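Local coordinates for fimbria adhesin protein (Klebsiella pneumoniae, PDB 3U4K) that binds human collagen V through this receptor-binding domain of the fimbrial adhesin MrkD, probably attaching the bacterium to host tissue, at residues T58-D63 and G132-L137; G104-R109 and D138-S143. All blocks are in the same frame, centred on the assembly; numbering follows the deposited sequence.

Contact 1 of 2, residues T58-D63 and G132-L137; sequences TWTMPD and GSTFTL
Thr58 and Thr136 each hold OG1 anti to the carbonyl carbon and beside the backbone N (chi1 -71° and -61°); across a non-hydrogen-bonded pair the side chains cross obliquely, and Thr58 OG1 and Thr136 OG1 share a hydrogen bond of 2.6 Å in which either could be the donor. Next to them, Thr58 CG2 lies 3.7 Å from Thr134 CB, and Thr60 and Thr134 bring their CG2 methyls together, so one face of the antiparallel pair is lined with threonines. The opposite face is largely apolar. Trp59 directs the rim of its benzo ring at the neighbouring strand: CZ3 sits 3.9 Å from Leu137 CB, which lies in the plane of the indole. Selenomethionine Met61, bent at its third torsion (118°), extends CE to 3.4 Å from Ser133 OG, a hydroxyl engaged by Arg109 and by Ala131 O. Backbone bonds run both ways between Trp59 and Phe135 and between Met61 and Ser133. Beyond the strand end, Gly132 N donates to Asp63 OD1 (3.1 Å) from above the carboxylate plane. The pairing is thus two-faced: threonine hydroxyls and methyls line one side, and the largely apolar Trp59, Met61 and Phe135 side packs on strands 33-36 and 166-170, while a carboxylate takes up the backbone N-H where regular pairing stops.

Contact 2 of 2, residues G104-R109 and D138-S143; sequences GLRFSR and DIIKTS
Arg106 and Asp138 project side by side from a hydrogen-bonded antiparallel pair, pointing the same way, with guanidinium and carboxylate planes turned 64° apart. The arginine puts CG anti to the backbone N (chi1 -165°) and bends at its third torsion, and its terminal NH2 meets Asp138 OD2 at 2.7 Å. The N-H...O bond of this salt bridge is nearly straight (169°). The oxygen lies close to the guanidinium plane, at its edge, and is met on its anti side by a donor tilted out of the carboxylate plane. Ile140 CD1 stands over one guanidinium face, offset toward the rim and 4.3 Å from Arg106 NH2. Asp138 OD1 is taken by the hydroxyl of Thr56 on the next strand. On the opposite face of the sheet, Leu105 and Ile139 also lie side by side, CD2 to CG1 3.9 Å, with Met39 against the isoleucine. Paired backbone bonds link Gly104 with Ile140 and Arg106 with Asp138; Gly104 N reaches Ile140 O at 2.8 Å. Asp138 is buried, yet its two carboxylate oxygens have separate partners, one cationic and one hydroxyl, an arrangement that would probably stabilise its negative charge while tying strand 103-111 to 133-141 and 53-61.

In the fold
Contacts 1 and 2 use successive halves of strand 133-141, the central one of three, flanked by 53-61 and 103-111 in one antiparallel sheet of the jelly-roll domain; their centres are about 17 Å apart. Segment 132-137 of contact 1 also pairs with segment 104-109 of contact 2: Thr136 N lies 2.8 Å from Ser108 O, a probable hydrogen bond, and a second probable one joins Ser133 OG to Arg109 NE at 2.9 Å. Leu137 CD1 packs 3.5 Å from Phe107 CE2, carrying the apolar face of contact 1 on into strand 103-111. Along the chain the segments alternate, 58-63, 104-109, 132-137 and 138-143, so the two contacts cross in sequence.

Contact 1 of 2, residues T58-D63 and G132-L137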
ATOM      1  N   THR A  58      -6.588   7.286   4.554  1.00 64.06           N
ATOM      2  CA  THR A  58      -5.294   7.959   4.488  1.00 63.31           C
ATOM      3  C   THR A  58      -4.631   8.074   5.860  1.00 62.19           C
ATOM      4  O   THR A  58      -5.225   8.587   6.807  1.00 62.21           O
ATOM      5  CB  THR A  58      -5.424   9.346   3.821  1.00 61.64           C
ATOM      6  OG1 THR A  58      -5.667   9.170   2.422  1.00 62.38           O
ATOM      7  CG2 THR A  58      -4.163  10.171   3.998  1.00 60.42           C
ATOM      8  N   TRP A  59      -3.400   7.577   5.948  1.00 62.15           N
ATOM      9  CA  TRP A  59      -2.569   7.753   7.130  1.00 64.97           C
ATOM     10  C   TRP A  59      -1.453   8.712   6.838  1.00 67.55           C
ATOM     11  O   TRP A  59      -0.895   8.716   5.739  1.00 66.91           O
ATOM     12  CB  TRP A  59      -1.990   6.424   7.585  1.00 64.74           C
ATOM     13  CG  TRP A  59      -3.034   5.379   7.860  1.00 64.31           C
ATOM     14  CD1 TRP A  59      -3.558   5.007   9.093  1.00 64.25           C
ATOM     15  CD2 TRP A  59      -3.719   4.527   6.881  1.00 65.30           C
ATOM     16  NE1 TRP A  59      -4.491   4.014   8.947  1.00 65.86           N
ATOM     17  CE2 TRP A  59      -4.638   3.682   7.646  1.00 65.36           C
ATOM     18  CE3 TRP A  59      -3.667   4.387   5.496  1.00 66.02           C
ATOM     19  CZ2 TRP A  59      -5.457   2.746   7.033  1.00 64.90           C
ATOM     20  CZ3 TRP A  59      -4.501   3.439   4.891  1.00 64.84           C
ATOM     21  CH2 TRP A  59      -5.371   2.638   5.643  1.00 63.99           C
ATOM     22  N   THR A  60      -1.119   9.539   7.823  1.00 70.23           N
ATOM     23  CA  THR A  60      -0.013  10.477   7.683  1.00 75.18           C
ATOM     24  C   THR A  60       1.178  10.048   8.544  1.00 78.45           C
ATOM     25  O   THR A  60       1.009   9.433   9.603  1.00 74.76           O
ATOM     26  CB  THR A  60      -0.428  11.923   8.045  1.00 76.02           C
ATOM     27  OG1 THR A  60      -0.753  12.001   9.439  1.00 76.46           O
ATOM     28  CG2 THR A  60      -1.631  12.374   7.215  1.00 74.23           C
HETATM   29  N   MSE A  61       2.380  10.359   8.068  1.00 83.11           N
HETATM   30  CA  MSE A  61       3.592  10.196   8.867  1.00 85.20           C
HETATM   31  C   MSE A  61       4.222  11.553   9.002  1.00 83.12           C
HETATM   32  O   MSE A  61       4.480  12.223   7.997  1.00 80.82           O
HETATM   33  CB  MSE A  61       4.569   9.183   8.273  1.00 92.13           C
HETATM   34  CG  MSE A  61       4.775   9.337   6.770  1.00101.89           C
HETATM   35 SE   MSE A  61       5.670   7.724   6.082  1.00119.64          SE
HETATM   36  CE  MSE A  61       4.243   7.144   4.850  1.00106.17           C
ATOM     37  N   PRO A  62       4.461  11.989  10.251  1.00 84.28           N
ATOM     38  CA  PRO A  62       5.054  13.303  10.494  1.00 84.94           C
ATOM     39  C   PRO A  62       6.472  13.380   9.937  1.00 84.45           C
ATOM     40  O   PRO A  62       7.177  12.366   9.904  1.00 82.16           O
ATOM     41  CB  PRO A  62       5.075  13.404  12.024  1.00 85.97           C
ATOM     42  CG  PRO A  62       5.061  11.991  12.505  1.00 86.42           C
ATOM     43  CD  PRO A  62       4.227  11.245  11.504  1.00 85.93           C
ATOM     44  N   ASP A  63       6.878  14.567   9.488  1.00 86.22           N
ATOM     45  CA  ASP A  63       8.234  14.753   8.985  1.00 85.17           C
ATOM     46  C   ASP A  63       9.217  14.554  10.135  1.00 83.67           C
ATOM     47  O   ASP A  63       9.073  15.151  11.204  1.00 80.51           O
ATOM     48  CB  ASP A  63       8.408  16.114   8.312  1.00 84.28           C
ATOM     49  CG  ASP A  63       9.185  16.021   7.005  1.00 88.15           C
ATOM     50  OD1 ASP A  63      10.035  15.107   6.862  1.00 90.61           O
ATOM     51  OD2 ASP A  63       8.939  16.858   6.112  1.00 88.95           O
ATOM     52  N   GLY A 132       8.123  13.194   5.389  1.00 71.47           N
ATOM     53  CA  GLY A 132       6.749  13.301   5.870  1.00 70.16           C
ATOM     54  C   GLY A 132       5.783  13.251   4.705  1.00 69.53           C
ATOM     55  O   GLY A 132       5.932  13.994   3.726  1.00 68.89           O
ATOM     56  N   SER A 133       4.807  12.353   4.797  1.00 68.37           N
ATOM     57  CA  SER A 133       3.880  12.115   3.695  1.00 67.57           C
ATOM     58  C   SER A 133       2.563  11.502   4.159  1.00 66.42           C
ATOM     59  O   SER A 133       2.379  11.204   5.343  1.00 67.16           O
ATOM     60  CB  SER A 133       4.534  11.213   2.641  1.00 69.20           C
ATOM     61  OG  SER A 133       5.020  10.019   3.228  1.00 71.30           O
ATOM     62  N   THR A 134       1.647  11.337   3.209  1.00 64.99           N
ATOM     63  CA  THR A 134       0.410  10.601   3.422  1.00 64.44           C
ATOM     64  C   THR A 134       0.501   9.276   2.686  1.00 63.16           C
ATOM     65  O   THR A 134       1.021   9.218   1.572  1.00 63.74           O
ATOM     66  CB  THR A 134      -0.825  11.364   2.892  1.00 64.76           C
ATOM     67  OG1 THR A 134      -0.726  11.530   1.469  1.00 62.97           O
ATOM     68  CG2 THR A 134      -0.968  12.726   3.570  1.00 63.25           C
ATOM     69  N   PHE A 135       0.003   8.213   3.309  1.00 64.21           N
ATOM     70  CA  PHE A 135      -0.179   6.941   2.613  1.00 65.96           C
ATOM     71  C   PHE A 135      -1.669   6.698   2.426  1.00 64.60           C
ATOM     72  O   PHE A 135      -2.445   6.837   3.372  1.00 65.41           O
ATOM     73  CB  PHE A 135       0.474   5.784   3.375  1.00 66.53           C
ATOM     74  CG  PHE A 135       0.580   4.514   2.573  1.00 68.86           C
ATOM     75  CD1 PHE A 135       1.697   4.266   1.782  1.00 69.48           C
ATOM     76  CD2 PHE A 135      -0.441   3.565   2.601  1.00 70.60           C
ATOM     77  CE1 PHE A 135       1.794   3.100   1.036  1.00 69.71           C
ATOM     78  CE2 PHE A 135      -0.348   2.397   1.857  1.00 68.80           C
ATOM     79  CZ  PHE A 135       0.772   2.164   1.075  1.00 68.95           C
ATOM     80  N   THR A 136      -2.066   6.338   1.207  1.00 64.76           N
ATOM     81  CA  THR A 136      -3.487   6.187   0.874  1.00 65.29           C
ATOM     82  C   THR A 136      -3.827   4.843   0.226  1.00 64.38           C
ATOM     83  O   THR A 136      -3.277   4.480  -0.817  1.00 64.09           O
ATOM     84  CB  THR A 136      -3.986   7.353  -0.010  1.00 65.22           C
ATOM     85  OG1 THR A 136      -3.828   8.589   0.699  1.00 65.93           O
ATOM     86  CG2 THR A 136      -5.454   7.183  -0.375  1.00 64.11           C
ATOM     87  N   LEU A 137      -4.740   4.116   0.868  1.00 65.75           N
ATOM     88  CA  LEU A 137      -5.297   2.879   0.330  1.00 65.26           C
ATOM     89  C   LEU A 137      -6.652   3.148  -0.325  1.00 66.34           C
ATOM     90  O   LEU A 137      -7.529   3.784   0.268  1.00 65.36           O
ATOM     91  CB  LEU A 137      -5.430   1.826   1.435  1.00 64.02           C
ATOM     92  CG  LEU A 137      -6.117   0.492   1.117  1.00 65.38           C
ATOM     93  CD1 LEU A 137      -5.366  -0.296   0.054  1.00 65.25           C
ATOM     94  CD2 LEU A 137      -6.288  -0.348   2.374  1.00 64.83           C
TER

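Contact 2 of 2, residues G104-R109 and D138-S143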
ATOM      1  N   GLY A 104     -10.805  -4.307  -6.054  1.00 69.29           N
ATOM      2  CA  GLY A 104      -9.454  -3.844  -6.368  1.00 70.02           C
ATOM      3  C   GLY A 104      -8.788  -3.040  -5.264  1.00 69.25           C
ATOM      4  O   GLY A 104      -9.456  -2.501  -4.379  1.00 69.86           O
ATOM      5  N   LEU A 105      -7.462  -2.964  -5.321  1.00 68.03           N
ATOM      6  CA  LEU A 105      -6.680  -2.210  -4.344  1.00 64.75           C
ATOM      7  C   LEU A 105      -5.610  -1.358  -5.020  1.00 63.71           C
ATOM      8  O   LEU A 105      -4.875  -1.840  -5.886  1.00 62.49           O
ATOM      9  CB  LEU A 105      -6.038  -3.146  -3.315  1.00 62.73           C
ATOM     10  CG  LEU A 105      -6.939  -3.847  -2.291  1.00 64.72           C
ATOM     11  CD1 LEU A 105      -6.104  -4.723  -1.373  1.00 64.46           C
ATOM     12  CD2 LEU A 105      -7.751  -2.861  -1.464  1.00 66.87           C
ATOM     13  N   ARG A 106      -5.541  -0.089  -4.625  1.00 63.82           N
ATOM     14  CA  ARG A 106      -4.504   0.819  -5.102  1.00 63.54           C
ATOM     15  C   ARG A 106      -3.820   1.517  -3.924  1.00 63.72           C
ATOM     16  O   ARG A 106      -4.476   2.141  -3.085  1.00 63.19           O
ATOM     17  CB  ARG A 106      -5.082   1.833  -6.091  1.00 63.45           C
ATOM     18  CG  ARG A 106      -4.039   2.576  -6.920  1.00 65.63           C
ATOM     19  CD  ARG A 106      -4.686   3.554  -7.889  1.00 67.13           C
ATOM     20  NE  ARG A 106      -5.641   4.427  -7.205  1.00 71.83           N
ATOM     21  CZ  ARG A 106      -6.614   5.111  -7.802  1.00 72.98           C
ATOM     22  NH1 ARG A 106      -6.782   5.041  -9.119  1.00 73.82           N
ATOM     23  NH2 ARG A 106      -7.426   5.868  -7.076  1.00 70.95           N
ATOM     24  N   PHE A 107      -2.498   1.390  -3.870  1.00 65.60           N
ATOM     25  CA  PHE A 107      -1.696   1.988  -2.806  1.00 65.08           C
ATOM     26  C   PHE A 107      -0.914   3.158  -3.370  1.00 65.16           C
ATOM     27  O   PHE A 107      -0.245   3.030  -4.400  1.00 66.11           O
ATOM     28  CB  PHE A 107      -0.724   0.965  -2.217  1.00 63.52           C
ATOM     29  CG  PHE A 107      -1.342  -0.374  -1.931  1.00 64.61           C
ATOM     30  CD1 PHE A 107      -1.479  -1.324  -2.943  1.00 64.60           C
ATOM     31  CD2 PHE A 107      -1.774  -0.695  -0.649  1.00 64.81           C
ATOM     32  CE1 PHE A 107      -2.044  -2.562  -2.682  1.00 62.84           C
ATOM     33  CE2 PHE A 107      -2.336  -1.935  -0.381  1.00 64.79           C
ATOM     34  CZ  PHE A 107      -2.473  -2.868  -1.399  1.00 63.97           C
ATOM     35  N   SER A 108      -1.003   4.299  -2.694  1.00 65.54           N
ATOM     36  CA  SER A 108      -0.320   5.506  -3.138  1.00 66.91           C
ATOM     37  C   SER A 108       0.327   6.244  -1.971  1.00 67.01           C
ATOM     38  O   SER A 108      -0.087   6.102  -0.819  1.00 66.99           O
ATOM     39  CB  SER A 108      -1.290   6.430  -3.880  1.00 66.58           C
ATOM     40  OG  SER A 108      -2.286   6.925  -3.000  1.00 69.04           O
ATOM     41  N   ARG A 109       1.348   7.030  -2.288  1.00 68.01           N
ATOM     42  CA  ARG A 109       2.014   7.875  -1.311  1.00 68.41           C
ATOM     43  C   ARG A 109       2.083   9.283  -1.875  1.00 69.18           C
ATOM     44  O   ARG A 109       2.393   9.467  -3.050  1.00 70.42           O
ATOM     45  CB  ARG A 109       3.415   7.343  -1.016  1.00 69.47           C
ATOM     46  CG  ARG A 109       4.074   7.946   0.212  1.00 69.69           C
ATOM     47  CD  ARG A 109       5.516   7.487   0.328  1.00 69.96           C
ATOM     48  NE  ARG A 109       6.318   8.413   1.124  1.00 70.12           N
ATOM     49  CZ  ARG A 109       7.640   8.345   1.254  1.00 71.08           C
ATOM     50  NH1 ARG A 109       8.332   7.392   0.640  1.00 70.71           N
ATOM     51  NH2 ARG A 109       8.276   9.238   2.002  1.00 72.39           N
ATOM     52  N   ASP A 138      -6.806   2.669  -1.555  1.00 68.81           N
ATOM     53  CA  ASP A 138      -8.056   2.815  -2.296  1.00 70.89           C
ATOM     54  C   ASP A 138      -8.686   1.462  -2.573  1.00 71.28           C
ATOM     55  O   ASP A 138      -8.027   0.556  -3.093  1.00 71.06           O
ATOM     56  CB  ASP A 138      -7.822   3.546  -3.620  1.00 73.25           C
ATOM     57  CG  ASP A 138      -7.707   5.052  -3.455  1.00 76.10           C
ATOM     58  OD1 ASP A 138      -8.090   5.577  -2.386  1.00 76.83           O
ATOM     59  OD2 ASP A 138      -7.238   5.714  -4.406  1.00 77.71           O
ATOM     60  N   ILE A 139      -9.960   1.328  -2.213  1.00 70.07           N
ATOM     61  CA  ILE A 139     -10.744   0.150  -2.575  1.00 67.42           C
ATOM     62  C   ILE A 139     -11.596   0.473  -3.804  1.00 66.96           C
ATOM     63  O   ILE A 139     -12.461   1.354  -3.763  1.00 66.41           O
ATOM     64  CB  ILE A 139     -11.608  -0.353  -1.402  1.00 65.90           C
ATOM     65  CG1 ILE A 139     -10.718  -0.713  -0.207  1.00 63.51           C
ATOM     66  CG2 ILE A 139     -12.428  -1.563  -1.827  1.00 67.78           C
ATOM     67  CD1 ILE A 139     -11.469  -0.887   1.097  1.00 61.47           C
ATOM     68  N   ILE A 140     -11.325  -0.246  -4.892  1.00 65.80           N
ATOM     69  CA  ILE A 140     -11.919   0.023  -6.200  1.00 67.31           C
ATOM     70  C   ILE A 140     -12.889  -1.087  -6.593  1.00 69.41           C
ATOM     71  O   ILE A 140     -12.636  -2.267  -6.316  1.00 67.53           O
ATOM     72  CB  ILE A 140     -10.822   0.132  -7.293  1.00 67.38           C
ATOM     73  CG1 ILE A 140      -9.674   1.062  -6.854  1.00 67.15           C
ATOM     74  CG2 ILE A 140     -11.410   0.537  -8.645  1.00 65.08           C
ATOM     75  CD1 ILE A 140     -10.059   2.510  -6.623  1.00 67.32           C
ATOM     76  N   LYS A 141     -13.993  -0.702  -7.235  1.00 70.33           N
ATOM     77  CA  LYS A 141     -14.929  -1.657  -7.824  1.00 72.28           C
ATOM     78  C   LYS A 141     -14.419  -2.126  -9.194  1.00 73.45           C
ATOM     79  O   LYS A 141     -14.446  -1.369 -10.169  1.00 69.73           O
ATOM     80  CB  LYS A 141     -16.324  -1.036  -7.934  1.00 76.05           C
ATOM     81  CG  LYS A 141     -17.435  -2.025  -8.254  1.00 76.87           C
ATOM     82  CD  LYS A 141     -18.807  -1.431  -7.984  1.00 77.62           C
ATOM     83  CE  LYS A 141     -19.921  -2.425  -8.283  1.00 78.29           C
ATOM     84  NZ  LYS A 141     -21.247  -1.931  -7.817  1.00 78.27           N
ATOM     85  N   THR A 142     -13.952  -3.377  -9.240  1.00 78.02           N
ATOM     86  CA  THR A 142     -13.323  -3.972 -10.430  1.00 83.77           C
ATOM     87  C   THR A 142     -14.352  -4.461 -11.452  1.00 87.68           C
ATOM     88  O   THR A 142     -14.164  -4.294 -12.657  1.00 88.75           O
ATOM     89  CB  THR A 142     -12.401  -5.153 -10.040  1.00 86.64           C
ATOM     90  OG1 THR A 142     -11.425  -4.713  -9.088  1.00 90.05           O
ATOM     91  CG2 THR A 142     -11.691  -5.746 -11.260  1.00 88.81           C
ATOM     92  N   SER A 143     -15.426  -5.076 -10.961  1.00 90.90           N
ATOM     93  CA  SER A 143     -16.483  -5.615 -11.811  1.00 91.26           C
ATOM     94  C   SER A 143     -17.853  -5.075 -11.395  1.00 92.51           C
ATOM     95  O   SER A 143     -18.014  -4.560 -10.285  1.00 92.68           O
ATOM     96  CB  SER A 143     -16.473  -7.146 -11.753  1.00 92.87           C
ATOM     97  OG  SER A 143     -17.493  -7.702 -12.567  1.00 95.15           O
TER